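Local coordinates for protein BIFUNCTIONAL PROTEIN Proline utilization A (PutA) (Corynebacterium freiburgense, PDB 5UX5) that oxidises proline to glutamate in two steps, combining an FAD-dependent proline dehydrogenase and an NAD-dependent aldehyde dehydrogenase in a single polypeptide, at residues P803-N808 with P823-M828; I698-S703 with A711-S716; N329-M334 with E446-R451; S271-Q276 with V454-R459; R950-V955 with D1047-L1052. All blocks are in the same frame, centred on the assembly; numbering follows the deposited sequence.

Contact 1: P803-N808 with P823-M828; sequences PGIRDN and PVLGIM
Strands 804-807 and 824-828 lie side by side in parallel, 22° apart in direction, within the aldehyde dehydrogenase part of the chain. Their backbones are laced by four bonds: Gly804 N to Pro823 O (3.0 Å), Leu825 N to Gly804 O, Arg806 N to Leu825 O, and Ile827 N to Arg806 O (2.7 Å). Relief differs between the two faces. On the Ile805 and Leu825 face the surface is lumpy: Ile805 CG2, anti to the backbone N, fits against CG1 and CD1 of Ile827, 3.7 Å from CD1, while Ile827 CB and CG1 each sit 3.6 Å from Arg806 O. The opposite face pairs bump with flat backbone, Val824 beside Gly804 and Arg806 beside Gly826. Arg806, extended from CG to NE, leans back along this face until NE comes 4.0 Å from Val824 CG1, which lies at the guanidinium edge. Asp807 OD1 is hydrogen-bonded to His829 NE2. The chemistry implies a pairing carried by main-chain bonds, with one face greasy and a buried guanidinium on the other, its charge probably balanced by Glu785 at NH1, with Gly777 O taking a further N-H from NH2.

Contact 2: I698-S703 with A711-S716; sequences IIVTPS and ADVYKS
This is a small, mainly apolar strand-to-helix contact in the core of the aldehyde dehydrogenase part, where helix 706-718 packs along the face bearing Ile698 and Val700, running nearly antiparallel to the strand. The evidence is in the axes: strand 698-700 and helix 711-716 pass 10.1 Å apart at an angle of 157°. Ile698 does most of the work. Its CG2 is anti to the backbone N and meets Val713 CG2 at 4.0 Å, while its extended CG1-CD1 arm (chi2 178°) carries CD1 along the helix to within 4.2 Å of Val713 CA. The two side chains lie alongside one another, pointing opposite ways. Val713 has CG1 anti to the backbone N and CG2 beside it, and CG2 is the branch that meets the strand. One strand step of two residues further on, Val700 CG2 reaches the same methyl at 4.4 Å. Strand 696-700, helix 706-718 and strand 728-734 form a beta-alpha-beta unit, and Val731 of the parallel neighbour, strand 728-734, touches both valines. At the far end of Ile698, CD1 comes 4.2 Å from Ser716 OG. That hydroxyl donates back to Asp712 O in the carbonyl plane at 2.9 Å, so this oxygen takes both the OG and the backbone N of Ser716. Ser716 OG is also bonded to Ile877 N, and Asp712 OD2 to His852.

Contact 3: N329-M334 with E446-R451; sequences NFLRMM and ESVAQR
Arg451, at the C-terminal end of segment 446-451, and Leu331 on helix 323-337 bury the most area here, followed by Arg332. Leu331 reaches out from its helix with CG anti to the carbonyl carbon and chi2 extended (165°), so that CD1 leads. This methyl lies beside the turn at Ser447 and Val448, 3.2 Å from Ser447 OG and 3.9 Å from Val448 CG2. The hydroxyl is bonded to Phe444 O in its own helix, so its encounter with the leucine is one of shape. Helix 323-337 belongs to the proline dehydrogenase barrel, whose TIM-type fold holds the FAD, and residues 446-451 pack against this helix; the side chain of Ser447 is about 9 Å from the flavin cofactor. Arg451 lays its aliphatic part on the barrel helix, CG being 3.7 Å from Arg332 CB, and then bends at chi3. The bend turns the guanidinium back to Val448 O, which accepts from NE on a lone pair at 3.1 Å and from the less certainly placed NH2; NH1 pairs with Asp335 and NH2 with Glu18. Arg332, also bent at chi3, has its CD 3.2 Å from Arg451 O. Its NE and NH2 both hold Asn329 OD1 side-on, OD1 lying in the guanidinium plane; NE approaches in the plane of the amide carbonyl, NH2 from above it at 2.6 Å. NH2 is shared with Ala455 O.

Contact 4: S271-Q276 with V454-R459; sequences SFQALQ and VAEDSR
The first turn or so of helix 271-287, a helix of the proline dehydrogenase barrel following strand 260-265, meets an irregular loop, 454-459, at the protein surface. Two acceptors share one donor: Gln273 NE2 points between Glu456 OE1 and Asp457 OD1, 3.4 Å from each, and both bonds are weak. The N-H...O angle is 157° to the glutamate and 144° to the aspartate, so neither bond is badly bent, only long. Gln273, extended beyond CG, reaches across Glu456 at about a right angle, with its amide plane 66° from the carboxylate. The amide also passes close to the loop backbone, CD lying 3.3 Å from Glu456 O, but this carbonyl gains nothing from NE2, which faces it at a poor angle, and OE1 is itself an acceptor. Nearby polar groups have firmer partners: Ala455 O accepts from Tyr320 OH, and Ser458 OG is bonded to Tyr236 OH. Glu456 has CG in the crowded position between N and the carbonyl carbon; with CB already toward the helix, the extended chain carries the carboxylate alongside the Phe272 ring, where OE2 lies at the edge, in plane, 3.9 Å from CE2.

Contact 5: R950-V955 with D1047-L1052; sequences RTEFGV and DGRREL
The end of helix 936-953, with a wider pi-type turn over 950-953, faces the short helix 1048-1051 at a distance, the nearest CA atoms, those of Glu952 and Arg1049, being 8.2 Å apart. Both helices lie late in the chain, consistent with the C-terminal domain. Side chains bridge the gap, Phe953 most of all. With CG anti to the carbonyl carbon, its ring points outward and enters edge-first: Gly1048 O is 3.4 Å from CE2 and Arg1049 O 3.5 Å from CZ, both near the ring plane, so the slightly positive rim faces two carbonyls. Leu1052 CB packs on the same corner, 3.7 Å from CE2. Arg1049, bent at chi2 (53°), approaches the CZ end of the ring obliquely, its guanidinium turned 74° from the ring and NH1 3.8 Å from CZ. Glu952 CG lies over one face of that guanidinium, offset toward its rim, the carboxylate only 17° from the guanidinium plane. The pair is a long salt bridge, OE2 to NH2 at 3.7 Å, with the oxygen well out of plane and the attraction one of charge alone; OE2 is bonded to Tyr971 OH. Asp1047 caps the short helix, OD1 accepting from Arg1049 N. Tyr971 also meets the Phe953 ring edge-to-face, and Leu1052 rests on Ala993, so strand 965-980 adjoins Phe953 and helix 984-997 adjoins Leu1052.

Overall arrangement
Along the chain the contacts fall into three regions. Contacts 3 and 4 belong to the proline dehydrogenase barrel; contact 4 spans the wider loop and contact 3 lies within it. Their centres are 13 Å apart, and they touch directly, Arg332 NH2 reaching Ala455 O at 2.9 Å, so residues 446-459 contact helices 323-337 and 271-287 in turn. Contacts 2 and 1 come next, inside the aldehyde dehydrogenase range, again 13 Å between centres, joined where Leu825 packs on Val713, both reaching the same sheet. Contact 5, near the C-terminus, stands apart, its centre 35 Å from that of contact 2. The 54 Å between the centres of contacts 1 and 3 illustrates the separation of the two enzyme units.

Contact 1: P803-N808 with P823-M828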
# COMPACT_ATOMS: atom_id res chain seq x y z
N PRO A 803 -3.18 -2.13 -20.82
CA PRO A 803 -3.38 -0.74 -20.39
C PRO A 803 -2.98 0.24 -21.47
O PRO A 803 -2.17 -0.07 -22.34
CB PRO A 803 -2.45 -0.60 -19.18
CG PRO A 803 -1.35 -1.64 -19.44
CD PRO A 803 -2.00 -2.76 -20.20
N GLY A 804 -3.51 1.46 -21.37
CA GLY A 804 -3.16 2.52 -22.29
C GLY A 804 -2.87 3.82 -21.57
O GLY A 804 -3.24 4.01 -20.42
N ILE A 805 -2.18 4.73 -22.25
CA ILE A 805 -1.85 6.04 -21.71
C ILE A 805 -2.07 7.10 -22.80
O ILE A 805 -1.40 7.07 -23.84
CB ILE A 805 -0.40 6.10 -21.18
CG1 ILE A 805 -0.19 5.08 -20.08
CG2 ILE A 805 -0.01 7.50 -20.75
CD1 ILE A 805 1.22 4.98 -19.66
N ARG A 806 -3.05 8.00 -22.58
CA ARG A 806 -3.24 9.20 -23.40
C ARG A 806 -2.34 10.34 -22.95
O ARG A 806 -2.21 10.59 -21.74
CB ARG A 806 -4.66 9.72 -23.29
CG ARG A 806 -5.68 8.77 -23.59
CD ARG A 806 -7.00 9.42 -23.33
NE ARG A 806 -8.00 8.44 -23.69
CZ ARG A 806 -8.96 8.64 -24.56
NH1 ARG A 806 -9.07 9.83 -25.15
NH2 ARG A 806 -9.82 7.66 -24.82
N ASP A 807 -1.81 11.07 -23.92
CA ASP A 807 -1.01 12.26 -23.70
C ASP A 807 -1.77 13.51 -24.18
O ASP A 807 -2.58 13.45 -25.12
CB ASP A 807 0.34 12.09 -24.42
CG ASP A 807 1.44 12.99 -23.90
OD1 ASP A 807 1.25 13.66 -22.86
OD2 ASP A 807 2.53 12.97 -24.52
N ASN A 808 -1.49 14.65 -23.54
CA ASN A 808 -2.05 15.95 -23.92
C ASN A 808 -3.57 16.01 -23.70
O ASN A 808 -4.30 16.62 -24.48
CB ASN A 808 -1.68 16.28 -25.37
CG ASN A 808 -0.19 16.46 -25.55
OD1 ASN A 808 0.48 17.12 -24.76
ND2 ASN A 808 0.36 15.81 -26.57
N PRO A 823 -8.63 0.48 -17.56
CA PRO A 823 -7.16 0.59 -17.56
C PRO A 823 -6.63 1.67 -18.50
O PRO A 823 -5.85 1.40 -19.42
CB PRO A 823 -6.73 -0.81 -18.02
CG PRO A 823 -8.02 -1.51 -18.49
CD PRO A 823 -9.11 -0.52 -18.52
N VAL A 824 -7.03 2.92 -18.25
CA VAL A 824 -6.67 4.06 -19.09
C VAL A 824 -6.24 5.20 -18.19
O VAL A 824 -6.99 5.64 -17.32
CB VAL A 824 -7.84 4.52 -19.98
CG1 VAL A 824 -7.38 5.61 -20.95
CG2 VAL A 824 -8.48 3.34 -20.70
N LEU A 825 -5.04 5.71 -18.44
CA LEU A 825 -4.47 6.84 -17.73
C LEU A 825 -4.25 7.96 -18.72
O LEU A 825 -3.79 7.73 -19.83
CB LEU A 825 -3.14 6.46 -17.11
CG LEU A 825 -2.26 7.59 -16.60
CD1 LEU A 825 -2.89 8.17 -15.35
CD2 LEU A 825 -0.88 7.03 -16.32
N GLY A 826 -4.58 9.19 -18.32
CA GLY A 826 -4.36 10.36 -19.17
C GLY A 826 -3.34 11.29 -18.54
O GLY A 826 -3.36 11.52 -17.32
N ILE A 827 -2.47 11.86 -19.37
CA ILE A 827 -1.46 12.81 -18.92
C ILE A 827 -1.89 14.20 -19.35
O ILE A 827 -2.21 14.42 -20.52
CB ILE A 827 -0.07 12.50 -19.50
CG1 ILE A 827 0.30 11.04 -19.27
CG2 ILE A 827 0.97 13.47 -18.90
CD1 ILE A 827 1.62 10.66 -19.85
N MET A 828 -1.90 15.12 -18.40
CA MET A 828 -2.11 16.53 -18.67
C MET A 828 -0.82 17.27 -18.39
O MET A 828 -0.07 16.89 -17.49
CB MET A 828 -3.25 17.10 -17.82
CG MET A 828 -4.45 16.21 -17.79
SD MET A 828 -5.78 16.91 -16.80
CE MET A 828 -6.43 18.17 -17.88

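Contact 2: I698-S703 with A711-S716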
# COMPACT_ATOMS: atom_id res chain seq x y z
N ILE A 698 -3.13 12.55 -9.92
CA ILE A 698 -1.90 12.73 -9.14
C ILE A 698 -1.07 13.80 -9.83
O ILE A 698 -0.73 13.66 -11.01
CB ILE A 698 -1.10 11.42 -8.99
CG1 ILE A 698 -1.85 10.42 -8.13
CG2 ILE A 698 0.34 11.66 -8.49
CD1 ILE A 698 -1.06 9.12 -8.03
N ILE A 699 -0.75 14.86 -9.09
CA ILE A 699 0.12 15.92 -9.59
C ILE A 699 1.59 15.56 -9.32
O ILE A 699 1.95 15.16 -8.20
CB ILE A 699 -0.24 17.27 -8.96
CG1 ILE A 699 -1.69 17.64 -9.29
CG2 ILE A 699 0.73 18.33 -9.41
CD1 ILE A 699 -2.10 18.97 -8.71
N VAL A 700 2.43 15.71 -10.34
CA VAL A 700 3.85 15.45 -10.28
C VAL A 700 4.56 16.72 -10.71
O VAL A 700 4.46 17.13 -11.88
CB VAL A 700 4.25 14.27 -11.18
CG1 VAL A 700 5.78 13.96 -11.08
CG2 VAL A 700 3.39 13.06 -10.85
N THR A 701 5.30 17.32 -9.81
CA THR A 701 6.05 18.54 -10.05
C THR A 701 7.52 18.22 -10.21
O THR A 701 7.98 17.18 -9.73
CB THR A 701 5.86 19.52 -8.88
OG1 THR A 701 6.72 19.15 -7.79
CG2 THR A 701 4.42 19.53 -8.42
N PRO A 702 8.31 19.11 -10.81
CA PRO A 702 9.74 18.79 -11.01
C PRO A 702 10.50 18.45 -9.74
O PRO A 702 11.53 17.76 -9.82
CB PRO A 702 10.30 20.07 -11.65
CG PRO A 702 9.15 20.68 -12.31
CD PRO A 702 7.96 20.40 -11.42
N SER A 703 10.00 18.85 -8.57
CA SER A 703 10.65 18.55 -7.29
C SER A 703 10.34 17.15 -6.76
O SER A 703 10.59 16.87 -5.59
CB SER A 703 10.26 19.61 -6.26
OG SER A 703 10.75 20.89 -6.63
N ALA A 711 6.13 4.71 -9.89
CA ALA A 711 5.59 3.54 -9.21
C ALA A 711 4.21 3.81 -8.59
O ALA A 711 3.32 2.96 -8.63
CB ALA A 711 6.56 3.06 -8.14
N ASP A 712 4.02 4.99 -8.00
CA ASP A 712 2.71 5.25 -7.41
C ASP A 712 1.69 5.61 -8.47
O ASP A 712 0.52 5.24 -8.34
CB ASP A 712 2.78 6.34 -6.34
CG ASP A 712 3.46 5.86 -5.08
OD1 ASP A 712 3.31 4.67 -4.71
OD2 ASP A 712 4.18 6.67 -4.48
N VAL A 713 2.10 6.30 -9.53
CA VAL A 713 1.13 6.61 -10.58
C VAL A 713 0.66 5.33 -11.27
O VAL A 713 -0.55 5.11 -11.42
CB VAL A 713 1.71 7.58 -11.60
CG1 VAL A 713 0.78 7.58 -12.75
CG2 VAL A 713 1.85 8.98 -11.00
N TYR A 714 1.59 4.44 -11.65
CA TYR A 714 1.14 3.31 -12.45
C TYR A 714 0.38 2.31 -11.60
O TYR A 714 -0.64 1.76 -12.05
CB TYR A 714 2.32 2.66 -13.24
CG TYR A 714 3.10 1.53 -12.57
CD1 TYR A 714 2.58 0.24 -12.50
CD2 TYR A 714 4.37 1.75 -12.06
CE1 TYR A 714 3.27 -0.77 -11.88
CE2 TYR A 714 5.09 0.74 -11.45
CZ TYR A 714 4.53 -0.53 -11.36
OH TYR A 714 5.24 -1.56 -10.76
N LYS A 715 0.80 2.10 -10.36
CA LYS A 715 0.04 1.21 -9.49
C LYS A 715 -1.34 1.76 -9.16
O LYS A 715 -2.28 0.99 -9.00
CB LYS A 715 0.79 0.96 -8.19
CG LYS A 715 2.07 0.18 -8.38
CD LYS A 715 2.82 -0.14 -7.08
CE LYS A 715 4.22 -0.64 -7.40
NZ LYS A 715 5.24 0.13 -6.64
N SER A 716 -1.50 3.10 -9.08
CA SER A 716 -2.81 3.68 -8.78
C SER A 716 -3.72 3.70 -9.99
O SER A 716 -4.96 3.67 -9.83
CB SER A 716 -2.68 5.12 -8.25
OG SER A 716 -2.08 5.18 -6.98

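Contact 3: N329-M334 with E446-R451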
# COMPACT_ATOMS: atom_id res chain seq x y z
N ASN A 329 25.03 -12.88 14.82
CA ASN A 329 24.72 -13.82 13.75
C ASN A 329 25.80 -13.80 12.67
O ASN A 329 26.06 -14.82 12.03
CB ASN A 329 23.35 -13.49 13.16
CG ASN A 329 22.81 -14.61 12.27
OD1 ASN A 329 22.94 -15.78 12.60
ND2 ASN A 329 22.18 -14.24 11.17
N PHE A 330 26.41 -12.64 12.43
CA PHE A 330 27.53 -12.57 11.50
C PHE A 330 28.64 -13.51 11.97
O PHE A 330 29.22 -14.25 11.17
CB PHE A 330 28.01 -11.13 11.40
CG PHE A 330 28.81 -10.82 10.17
CD1 PHE A 330 28.19 -10.51 8.97
CD2 PHE A 330 30.21 -10.81 10.21
CE1 PHE A 330 28.95 -10.20 7.84
CE2 PHE A 330 30.96 -10.51 9.09
CZ PHE A 330 30.33 -10.19 7.91
N LEU A 331 28.92 -13.53 13.27
CA LEU A 331 29.92 -14.45 13.79
C LEU A 331 29.42 -15.89 13.75
O LEU A 331 30.22 -16.81 13.52
CB LEU A 331 30.32 -14.06 15.21
CG LEU A 331 31.00 -12.70 15.40
CD1 LEU A 331 30.97 -12.35 16.86
CD2 LEU A 331 32.43 -12.79 15.01
N ARG A 332 28.13 -16.12 14.00
CA ARG A 332 27.63 -17.50 13.94
C ARG A 332 27.73 -18.07 12.54
O ARG A 332 28.15 -19.22 12.35
CB ARG A 332 26.19 -17.60 14.44
CG ARG A 332 25.62 -19.02 14.35
CD ARG A 332 24.22 -19.16 14.97
NE ARG A 332 23.29 -18.19 14.38
CZ ARG A 332 21.98 -18.11 14.64
NH1 ARG A 332 21.41 -18.94 15.48
NH2 ARG A 332 21.25 -17.18 14.05
N MET A 333 27.37 -17.29 11.52
CA MET A 333 27.41 -17.83 10.17
C MET A 333 28.84 -18.07 9.72
O MET A 333 29.13 -19.08 9.06
CB MET A 333 26.67 -16.91 9.21
CG MET A 333 25.20 -16.76 9.56
SD MET A 333 24.18 -16.26 8.16
CE MET A 333 24.93 -14.72 7.75
N MET A 334 29.74 -17.16 10.06
CA MET A 334 31.16 -17.35 9.79
C MET A 334 31.67 -18.63 10.45
O MET A 334 32.28 -19.49 9.80
CB MET A 334 31.89 -16.13 10.33
CG MET A 334 33.33 -16.04 10.13
SD MET A 334 33.74 -14.52 10.98
CE MET A 334 33.45 -15.06 12.64
N GLU A 446 30.91 -9.25 23.43
CA GLU A 446 29.53 -9.64 23.68
C GLU A 446 28.94 -10.41 22.51
O GLU A 446 28.16 -11.35 22.71
CB GLU A 446 28.68 -8.40 24.00
CG GLU A 446 27.29 -8.72 24.56
CD GLU A 446 27.33 -9.47 25.89
OE1 GLU A 446 28.23 -9.17 26.71
OE2 GLU A 446 26.47 -10.36 26.12
N SER A 447 29.28 -10.03 21.28
CA SER A 447 28.72 -10.75 20.14
C SER A 447 29.29 -12.15 20.04
O SER A 447 28.62 -13.06 19.53
CB SER A 447 28.97 -9.96 18.85
OG SER A 447 30.35 -9.80 18.63
N VAL A 448 30.52 -12.37 20.53
CA VAL A 448 31.08 -13.72 20.58
C VAL A 448 30.25 -14.61 21.50
O VAL A 448 30.00 -15.78 21.20
CB VAL A 448 32.56 -13.65 21.00
CG1 VAL A 448 33.10 -15.04 21.36
CG2 VAL A 448 33.39 -13.02 19.90
N ALA A 449 29.81 -14.06 22.64
CA ALA A 449 29.02 -14.82 23.59
C ALA A 449 27.59 -15.08 23.10
O ALA A 449 27.02 -16.14 23.41
CB ALA A 449 28.99 -14.09 24.94
N GLN A 450 26.98 -14.15 22.35
CA GLN A 450 25.61 -14.36 21.91
C GLN A 450 25.50 -15.15 20.61
O GLN A 450 24.39 -15.56 20.25
CB GLN A 450 24.89 -13.02 21.74
CG GLN A 450 24.75 -12.25 23.04
CD GLN A 450 24.13 -13.09 24.16
OE1 GLN A 450 23.08 -13.72 23.98
NE2 GLN A 450 24.78 -13.10 25.32
N ARG A 451 26.62 -15.40 19.94
CA ARG A 451 26.68 -16.05 18.63
C ARG A 451 25.70 -17.22 18.45
O ARG A 451 24.98 -17.28 17.46
CB ARG A 451 28.12 -16.51 18.43
CG ARG A 451 28.35 -17.66 17.50
CD ARG A 451 29.81 -18.06 17.54
NE ARG A 451 30.36 -17.83 18.87
CZ ARG A 451 31.33 -18.54 19.43
NH1 ARG A 451 31.90 -19.55 18.78
NH2 ARG A 451 31.74 -18.24 20.65

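Contact 4: S271-Q276 with V454-R459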
# COMPACT_ATOMS: atom_id res chain seq x y z
N SER A 271 18.54 -16.28 7.75
CA SER A 271 19.64 -16.53 6.83
C SER A 271 20.61 -17.56 7.39
O SER A 271 21.38 -18.14 6.63
CB SER A 271 20.39 -15.23 6.48
OG SER A 271 21.23 -14.81 7.53
N PHE A 272 20.58 -17.81 8.70
CA PHE A 272 21.34 -18.94 9.21
C PHE A 272 20.76 -20.25 8.69
O PHE A 272 21.50 -21.19 8.38
CB PHE A 272 21.38 -18.92 10.75
CG PHE A 272 22.08 -20.11 11.34
CD1 PHE A 272 23.40 -20.39 11.02
CD2 PHE A 272 21.41 -20.97 12.20
CE1 PHE A 272 24.04 -21.49 11.55
CE2 PHE A 272 22.05 -22.08 12.73
CZ PHE A 272 23.37 -22.34 12.40
N GLN A 273 19.43 -20.34 8.59
CA GLN A 273 18.85 -21.53 7.98
C GLN A 273 19.17 -21.59 6.49
O GLN A 273 19.45 -22.66 5.95
CB GLN A 273 17.35 -21.57 8.23
CG GLN A 273 17.05 -21.68 9.69
CD GLN A 273 15.60 -21.42 10.03
OE1 GLN A 273 14.87 -20.78 9.26
NE2 GLN A 273 15.17 -21.95 11.17
N ALA A 274 19.15 -20.44 5.81
CA ALA A 274 19.53 -20.41 4.40
C ALA A 274 20.96 -20.91 4.21
O ALA A 274 21.25 -21.62 3.24
CB ALA A 274 19.37 -18.99 3.85
N LEU A 275 21.86 -20.53 5.11
CA LEU A 275 23.25 -20.97 4.99
C LEU A 275 23.36 -22.47 5.13
O LEU A 275 24.05 -23.12 4.34
CB LEU A 275 24.11 -20.28 6.05
CG LEU A 275 25.57 -20.71 6.11
CD1 LEU A 275 26.23 -20.35 4.80
CD2 LEU A 275 26.33 -20.11 7.30
N GLN A 276 22.66 -23.06 6.09
CA GLN A 276 22.72 -24.51 6.26
C GLN A 276 22.20 -25.22 5.02
O GLN A 276 22.78 -26.21 4.56
CB GLN A 276 21.95 -24.94 7.50
CG GLN A 276 22.59 -24.49 8.78
CD GLN A 276 21.82 -24.93 10.00
OE1 GLN A 276 22.20 -25.89 10.66
NE2 GLN A 276 20.72 -24.26 10.29
N VAL A 454 21.35 -16.22 19.53
CA VAL A 454 20.44 -15.39 18.75
C VAL A 454 19.45 -16.25 17.98
O VAL A 454 19.69 -17.43 17.71
CB VAL A 454 21.23 -14.48 17.81
CG1 VAL A 454 21.99 -13.43 18.62
CG2 VAL A 454 22.15 -15.31 16.93
N ALA A 455 18.32 -15.66 17.64
CA ALA A 455 17.27 -16.47 17.04
C ALA A 455 17.69 -16.93 15.66
O ALA A 455 18.64 -16.42 15.06
CB ALA A 455 15.97 -15.69 16.93
N GLU A 456 16.97 -17.92 15.14
CA GLU A 456 17.18 -18.37 13.78
C GLU A 456 15.91 -18.51 12.97
O GLU A 456 16.01 -18.63 11.75
CB GLU A 456 17.94 -19.71 13.75
CG GLU A 456 17.19 -20.93 14.27
CD GLU A 456 18.03 -22.20 14.11
OE1 GLU A 456 17.88 -22.90 13.07
OE2 GLU A 456 18.87 -22.46 15.01
N ASP A 457 14.73 -18.49 13.59
CA ASP A 457 13.49 -18.48 12.83
C ASP A 457 13.31 -17.14 12.13
O ASP A 457 13.95 -16.15 12.46
CB ASP A 457 12.28 -18.73 13.73
CG ASP A 457 12.05 -20.19 13.98
OD1 ASP A 457 12.68 -21.02 13.28
OD2 ASP A 457 11.20 -20.51 14.85
N SER A 458 12.44 -17.13 11.12
CA SER A 458 12.10 -15.88 10.45
C SER A 458 11.12 -15.03 11.28
O SER A 458 10.05 -15.49 11.68
CB SER A 458 11.51 -16.19 9.07
OG SER A 458 10.74 -15.12 8.60
N ARG A 459 11.48 -13.76 11.48
CA ARG A 459 10.61 -12.85 12.22
C ARG A 459 9.20 -12.77 11.62
O ARG A 459 8.24 -12.46 12.36
CB ARG A 459 11.22 -11.46 12.27
CG ARG A 459 12.60 -11.43 12.84
CD ARG A 459 12.52 -10.84 14.20
NE ARG A 459 12.62 -9.40 14.21
CZ ARG A 459 11.94 -8.63 15.05
NH1 ARG A 459 11.10 -9.17 15.92
NH2 ARG A 459 12.13 -7.32 15.01

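Contact 5: R950-V955 with D1047-L1052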
# COMPACT_ATOMS: atom_id res chain seq x y z
N ARG A 950 -13.33 22.20 20.51
CA ARG A 950 -12.12 21.86 21.25
C ARG A 950 -11.83 20.36 21.22
O ARG A 950 -10.66 19.95 21.21
CB ARG A 950 -12.21 22.32 22.69
CG ARG A 950 -12.26 23.80 22.89
CD ARG A 950 -12.28 24.09 24.36
NE ARG A 950 -12.56 25.49 24.59
CZ ARG A 950 -12.61 26.05 25.79
NH1 ARG A 950 -12.38 25.33 26.88
NH2 ARG A 950 -12.89 27.34 25.91
N THR A 951 -12.87 19.53 21.26
CA THR A 951 -12.70 18.10 21.42
C THR A 951 -12.31 17.42 20.11
O THR A 951 -11.38 16.61 20.07
CB THR A 951 -13.99 17.48 21.95
OG1 THR A 951 -14.15 17.84 23.33
CG2 THR A 951 -13.91 15.95 21.82
N GLU A 952 -13.01 17.78 19.03
CA GLU A 952 -12.98 17.06 17.77
C GLU A 952 -12.68 17.99 16.58
O GLU A 952 -11.62 17.89 15.95
CB GLU A 952 -14.33 16.34 17.59
CG GLU A 952 -14.42 15.44 16.34
CD GLU A 952 -13.75 14.11 16.56
OE1 GLU A 952 -13.06 13.97 17.60
OE2 GLU A 952 -13.88 13.21 15.71
N PHE A 953 -13.60 18.93 16.29
CA PHE A 953 -13.64 19.53 14.96
C PHE A 953 -12.44 20.43 14.65
O PHE A 953 -12.07 20.57 13.49
CB PHE A 953 -14.95 20.29 14.78
CG PHE A 953 -16.17 19.43 14.94
CD1 PHE A 953 -16.27 18.23 14.23
CD2 PHE A 953 -17.21 19.79 15.78
CE1 PHE A 953 -17.37 17.42 14.36
CE2 PHE A 953 -18.32 19.00 15.93
CZ PHE A 953 -18.41 17.81 15.22
N GLY A 954 -11.86 21.06 15.65
CA GLY A 954 -10.73 21.93 15.48
C GLY A 954 -9.40 21.23 15.53
O GLY A 954 -8.36 21.90 15.53
N VAL A 955 -9.39 19.91 15.64
CA VAL A 955 -8.15 19.15 15.78
C VAL A 955 -7.87 18.35 14.51
O VAL A 955 -8.77 17.74 13.92
CB VAL A 955 -8.20 18.19 16.99
CG1 VAL A 955 -6.85 17.57 17.17
CG2 VAL A 955 -8.65 18.94 18.25
N ASP A 1047 -26.72 20.46 20.48
CA ASP A 1047 -25.44 19.79 20.60
C ASP A 1047 -24.66 19.94 19.31
O ASP A 1047 -24.90 19.21 18.34
CB ASP A 1047 -25.61 18.30 20.92
CG ASP A 1047 -24.32 17.68 21.54
OD1 ASP A 1047 -23.28 18.38 21.58
OD2 ASP A 1047 -24.34 16.51 21.95
N GLY A 1048 -23.65 20.82 19.32
CA GLY A 1048 -22.82 20.99 18.14
C GLY A 1048 -22.02 19.75 17.77
O GLY A 1048 -21.65 19.59 16.59
N ARG A 1049 -21.76 18.86 18.74
CA ARG A 1049 -21.11 17.60 18.41
C ARG A 1049 -21.86 16.88 17.31
O ARG A 1049 -21.25 16.16 16.52
CB ARG A 1049 -20.99 16.70 19.64
CG ARG A 1049 -20.19 15.44 19.40
CD ARG A 1049 -18.82 15.76 18.80
NE ARG A 1049 -18.01 14.58 18.49
CZ ARG A 1049 -18.08 13.89 17.34
NH1 ARG A 1049 -18.92 14.25 16.39
NH2 ARG A 1049 -17.31 12.83 17.14
N ARG A 1050 -23.18 17.09 17.22
CA ARG A 1050 -23.97 16.57 16.11
C ARG A 1050 -24.24 17.62 15.04
O ARG A 1050 -23.96 17.38 13.86
CB ARG A 1050 -25.30 16.02 16.61
CG ARG A 1050 -25.22 14.89 17.60
CD ARG A 1050 -24.37 13.75 17.14
NE ARG A 1050 -24.63 13.45 15.74
CZ ARG A 1050 -23.85 12.67 15.00
NH1 ARG A 1050 -22.77 12.10 15.55
NH2 ARG A 1050 -24.14 12.46 13.72
N GLU A 1051 -24.72 18.81 15.42
CA GLU A 1051 -25.19 19.77 14.43
C GLU A 1051 -24.05 20.30 13.58
O GLU A 1051 -24.25 20.55 12.39
CB GLU A 1051 -25.90 20.94 15.11
CG GLU A 1051 -26.61 21.92 14.18
CD GLU A 1051 -27.71 21.28 13.32
OE1 GLU A 1051 -27.69 21.50 12.09
OE2 GLU A 1051 -28.62 20.61 13.88
N LEU A 1052 -22.86 20.47 14.15
CA LEU A 1052 -21.76 21.05 13.38
C LEU A 1052 -21.30 20.14 12.23
O LEU A 1052 -20.60 20.61 11.32
CB LEU A 1052 -20.58 21.42 14.29
CG LEU A 1052 -20.79 22.65 15.21
CD1 LEU A 1052 -19.71 22.85 16.24
CD2 LEU A 1052 -20.93 23.92 14.43